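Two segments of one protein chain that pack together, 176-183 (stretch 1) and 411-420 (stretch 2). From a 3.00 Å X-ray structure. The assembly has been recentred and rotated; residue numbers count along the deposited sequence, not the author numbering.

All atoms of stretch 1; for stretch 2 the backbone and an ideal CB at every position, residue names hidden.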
# COMPACT_ATOMS: atom_id res chain seq x y z
N GLN A 176 -6.53 -12.29 -4.65
CA GLN A 176 -7.00 -12.92 -5.89
C GLN A 176 -6.40 -14.29 -6.22
O GLN A 176 -5.17 -14.50 -6.09
CB GLN A 176 -6.77 -11.99 -7.08
CG GLN A 176 -7.83 -12.11 -8.17
CD GLN A 176 -9.01 -11.23 -7.86
OE1 GLN A 176 -10.16 -11.56 -8.19
NE2 GLN A 176 -8.75 -10.10 -7.19
N GLU A 177 -7.27 -15.21 -6.66
CA GLU A 177 -6.85 -16.50 -7.22
C GLU A 177 -6.22 -16.23 -8.59
O GLU A 177 -6.84 -15.58 -9.46
CB GLU A 177 -8.03 -17.49 -7.27
CG GLU A 177 -8.21 -18.30 -8.60
CD GLU A 177 -7.08 -19.30 -8.91
OE1 GLU A 177 -6.42 -19.80 -7.97
OE2 GLU A 177 -6.86 -19.61 -10.09
N GLY A 178 -5.00 -16.72 -8.79
CA GLY A 178 -4.24 -16.46 -10.01
C GLY A 178 -3.52 -15.12 -10.08
O GLY A 178 -3.23 -14.61 -11.17
N GLU A 179 -3.23 -14.56 -8.91
CA GLU A 179 -2.52 -13.29 -8.75
C GLU A 179 -1.47 -13.37 -7.67
O GLU A 179 -1.77 -13.23 -6.50
CB GLU A 179 -3.53 -12.22 -8.36
CG GLU A 179 -4.34 -11.70 -9.52
CD GLU A 179 -4.90 -10.31 -9.26
OE1 GLU A 179 -4.31 -9.58 -8.41
OE2 GLU A 179 -5.92 -9.95 -9.91
N VAL A 180 -0.23 -13.58 -8.06
CA VAL A 180 0.86 -13.64 -7.10
C VAL A 180 1.70 -12.36 -6.97
O VAL A 180 1.66 -11.47 -7.83
CB VAL A 180 1.78 -14.82 -7.37
CG1 VAL A 180 1.79 -15.74 -6.19
CG2 VAL A 180 1.34 -15.55 -8.63
N TYR A 181 2.45 -12.29 -5.87
CA TYR A 181 3.31 -11.16 -5.57
C TYR A 181 4.74 -11.63 -5.32
O TYR A 181 4.97 -12.53 -4.51
CB TYR A 181 2.79 -10.37 -4.36
CG TYR A 181 1.51 -9.63 -4.66
CD1 TYR A 181 0.47 -9.60 -3.74
CD2 TYR A 181 1.33 -8.97 -5.87
CE1 TYR A 181 -0.72 -8.93 -4.02
CE2 TYR A 181 0.16 -8.30 -6.16
CZ TYR A 181 -0.86 -8.28 -5.23
OH TYR A 181 -2.03 -7.61 -5.53
N MET A 182 5.68 -11.02 -6.02
CA MET A 182 7.09 -11.36 -5.84
C MET A 182 7.87 -10.17 -5.31
O MET A 182 9.08 -10.28 -5.04
CB MET A 182 7.71 -11.90 -7.12
CG MET A 182 7.59 -10.99 -8.33
SD MET A 182 8.24 -11.78 -9.82
CE MET A 182 9.95 -12.13 -9.35
N GLY A 183 7.19 -9.04 -5.15
CA GLY A 183 7.82 -7.85 -4.62
C GLY A 183 6.85 -6.72 -4.36
O GLY A 183 5.74 -6.69 -4.91
N UNK A 411 11.18 -20.31 -5.87
CA UNK A 411 9.78 -20.44 -5.45
C UNK A 411 8.85 -19.76 -6.45
O UNK A 411 7.79 -20.29 -6.78
CB UNK A 411 9.58 -19.84 -4.06
N UNK A 412 9.24 -18.60 -6.95
CA UNK A 412 8.46 -17.97 -7.99
C UNK A 412 8.36 -18.90 -9.19
O UNK A 412 7.28 -19.08 -9.74
CB UNK A 412 9.07 -16.63 -8.39
N UNK A 413 9.50 -19.50 -9.55
CA UNK A 413 9.59 -20.38 -10.71
C UNK A 413 8.68 -21.57 -10.53
O UNK A 413 7.85 -21.89 -11.40
CB UNK A 413 11.03 -20.84 -10.94
N UNK A 414 8.82 -22.21 -9.37
CA UNK A 414 8.00 -23.35 -9.00
C UNK A 414 6.54 -22.98 -9.09
O UNK A 414 5.82 -23.50 -9.94
CB UNK A 414 8.34 -23.84 -7.59
N UNK A 415 6.12 -22.05 -8.24
CA UNK A 415 4.75 -21.61 -8.20
C UNK A 415 4.24 -21.42 -9.61
O UNK A 415 3.17 -21.89 -9.95
CB UNK A 415 4.61 -20.32 -7.39
N UNK A 416 5.03 -20.74 -10.42
CA UNK A 416 4.64 -20.42 -11.78
C UNK A 416 4.37 -21.70 -12.55
O UNK A 416 3.35 -21.82 -13.26
CB UNK A 416 5.72 -19.59 -12.48
N UNK A 417 5.28 -22.66 -12.38
CA UNK A 417 5.23 -23.90 -13.14
C UNK A 417 4.34 -24.98 -12.52
O UNK A 417 3.83 -25.86 -13.22
CB UNK A 417 6.65 -24.45 -13.30
N UNK A 418 4.14 -24.90 -11.21
CA UNK A 418 3.21 -25.78 -10.51
C UNK A 418 1.74 -25.36 -10.72
O UNK A 418 0.84 -26.18 -10.64
CB UNK A 418 3.54 -25.79 -9.02
N UNK A 419 1.51 -24.08 -10.97
CA UNK A 419 0.18 -23.55 -11.24
C UNK A 419 -0.15 -23.89 -12.67
O UNK A 419 -1.30 -24.14 -13.02
CB UNK A 419 0.10 -22.04 -10.99
N UNK A 420 0.89 -23.89 -13.50
CA UNK A 420 0.79 -24.22 -14.91
C UNK A 420 0.56 -25.73 -15.13
O UNK A 420 0.07 -26.16 -16.19
CB UNK A 420 2.06 -23.77 -15.64

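The backbone of stretch 2 is helical, part of a helix that begins earlier in the chain, with phi/psi near -60/-45 at 412 and 416 and i to i+4 hydrogen bonds such as 415 N to 411 O. Stretch 1 lies along one side of it, so the informative positions should recur every three or four residues. The CA-to-CB vectors confirm this: those of 412, 415 and 419 point toward stretch 1.

At 411 the ideal CB finds no atom of stretch 1 within 5.5 Å, so the contact sets no preference. The deposited residue is I411, whose CG2 stays 7.5 Å from Y181 O.

At 412 the CA lies 7.1 Å from the CA of M182, and the CB is 4.7 Å from M182 CE. What stretch 1 offers here is mainly the apolar M182 side chain, with the carbonyl oxygen of Y181 beside it, and the gap leaves room for several more heavy atoms. Leucine, isoleucine or methionine would suit. The residue is M412, with chi angles t, p, p. Its chain curls back so that M412 CE comes 3.7 Å from M182 CB and 4.0 Å from Y181 O, the first an apolar contact between side chains.

Positions 413 and 414 lie on the part of the helix turned from stretch 1, and neither ideal CB has a neighbour there. Many residues would be compatible; A413 and I414 occupy them without contact.

At 415 CA-to-CB points toward stretch 1, yet nothing of that stretch is within 5.5 Å of the ideal CB. A short side chain would fall short of V180, whose own CB points toward the helix and presents two methyls. A long or aromatic apolar group would fit best: phenylalanine, leucine or methionine. F415, with chi1 t, spans the distance. V180 CG1 sits over one face of its ring, 3.8 Å from the centroid and 22° off the normal, a CH-pi arrangement, while V180 CG2 approaches F415 CE1 to 3.4 Å.

The CB at 416 points sideways, so a long, flexible residue is plausible but not required. R416 extends with chi1 to chi3 all t; its end comes nearer, but R416 NH2 is still 6.2 Å from M182 SD. Positions 417 and 418 are out of reach and little constrained by this contact; they are D417 and M418.

Position 419 points toward the turn of stretch 1, a type II turn from Q176 to E179, with its CA 8.4 Å from the CA of G178. The span calls for a long side chain, and the E177 carboxylate favours a donor at its tip: tyrosine, lysine or arginine. Y419, chi1 t, delivers its hydroxyl there. Y419 OH donates a weak hydrogen bond to E177 OE2 at 2.6 Å and lies 3.0 Å from G178 CA. An ideal CB on G178 would stand 2.6 Å from Y419 OH, a clash, so the glycine's lack of a side chain makes room for the phenol.

At 420 CB is again out of reach; E420 makes no contact with stretch 1.

Stretch 2, residues 411-420: IMAIFRDMYE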
# COMPACT_ATOMS: atom_id res chain seq x y z
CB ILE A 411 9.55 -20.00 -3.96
CG1 ILE A 411 8.44 -20.83 -3.28
CG2 ILE A 411 9.45 -18.48 -3.79
CD1 ILE A 411 7.03 -20.63 -3.84
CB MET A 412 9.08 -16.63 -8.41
CG MET A 412 8.11 -15.73 -9.19
SD MET A 412 6.40 -15.70 -8.53
CE MET A 412 6.67 -15.40 -6.78
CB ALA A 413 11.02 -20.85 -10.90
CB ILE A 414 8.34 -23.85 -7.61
CG1 ILE A 414 9.71 -24.51 -7.66
CG2 ILE A 414 7.30 -24.83 -7.14
CD1 ILE A 414 9.89 -25.76 -8.57
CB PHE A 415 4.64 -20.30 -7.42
CG PHE A 415 3.23 -19.83 -7.23
CD1 PHE A 415 2.52 -19.29 -8.29
CD2 PHE A 415 2.63 -19.92 -5.99
CE1 PHE A 415 1.23 -18.87 -8.12
CE2 PHE A 415 1.34 -19.50 -5.81
CZ PHE A 415 0.64 -18.97 -6.88
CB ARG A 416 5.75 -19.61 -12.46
CG ARG A 416 5.27 -18.74 -13.59
CD ARG A 416 6.31 -17.68 -13.90
NE ARG A 416 5.67 -16.51 -14.52
CZ ARG A 416 6.32 -15.42 -14.94
NH1 ARG A 416 5.62 -14.44 -15.49
NH2 ARG A 416 7.64 -15.32 -14.82
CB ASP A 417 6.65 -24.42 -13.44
CG ASP A 417 7.21 -23.86 -14.76
OD1 ASP A 417 6.84 -22.72 -15.16
OD2 ASP A 417 8.02 -24.57 -15.41
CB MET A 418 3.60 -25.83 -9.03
CG MET A 418 2.51 -26.26 -8.07
SD MET A 418 1.14 -25.07 -8.03
CE MET A 418 1.92 -23.63 -7.26
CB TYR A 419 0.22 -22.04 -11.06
CG TYR A 419 -1.08 -21.27 -11.14
CD1 TYR A 419 -1.68 -20.77 -9.99
CD2 TYR A 419 -1.69 -21.00 -12.37
CE1 TYR A 419 -2.88 -20.03 -10.05
CE2 TYR A 419 -2.88 -20.26 -12.44
CZ TYR A 419 -3.47 -19.79 -11.27
OH TYR A 419 -4.64 -19.08 -11.32
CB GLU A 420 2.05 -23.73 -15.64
CG GLU A 420 2.06 -24.02 -17.15
CD GLU A 420 3.13 -23.21 -17.89
OE1 GLU A 420 4.34 -23.28 -17.52
OE2 GLU A 420 2.75 -22.49 -18.85
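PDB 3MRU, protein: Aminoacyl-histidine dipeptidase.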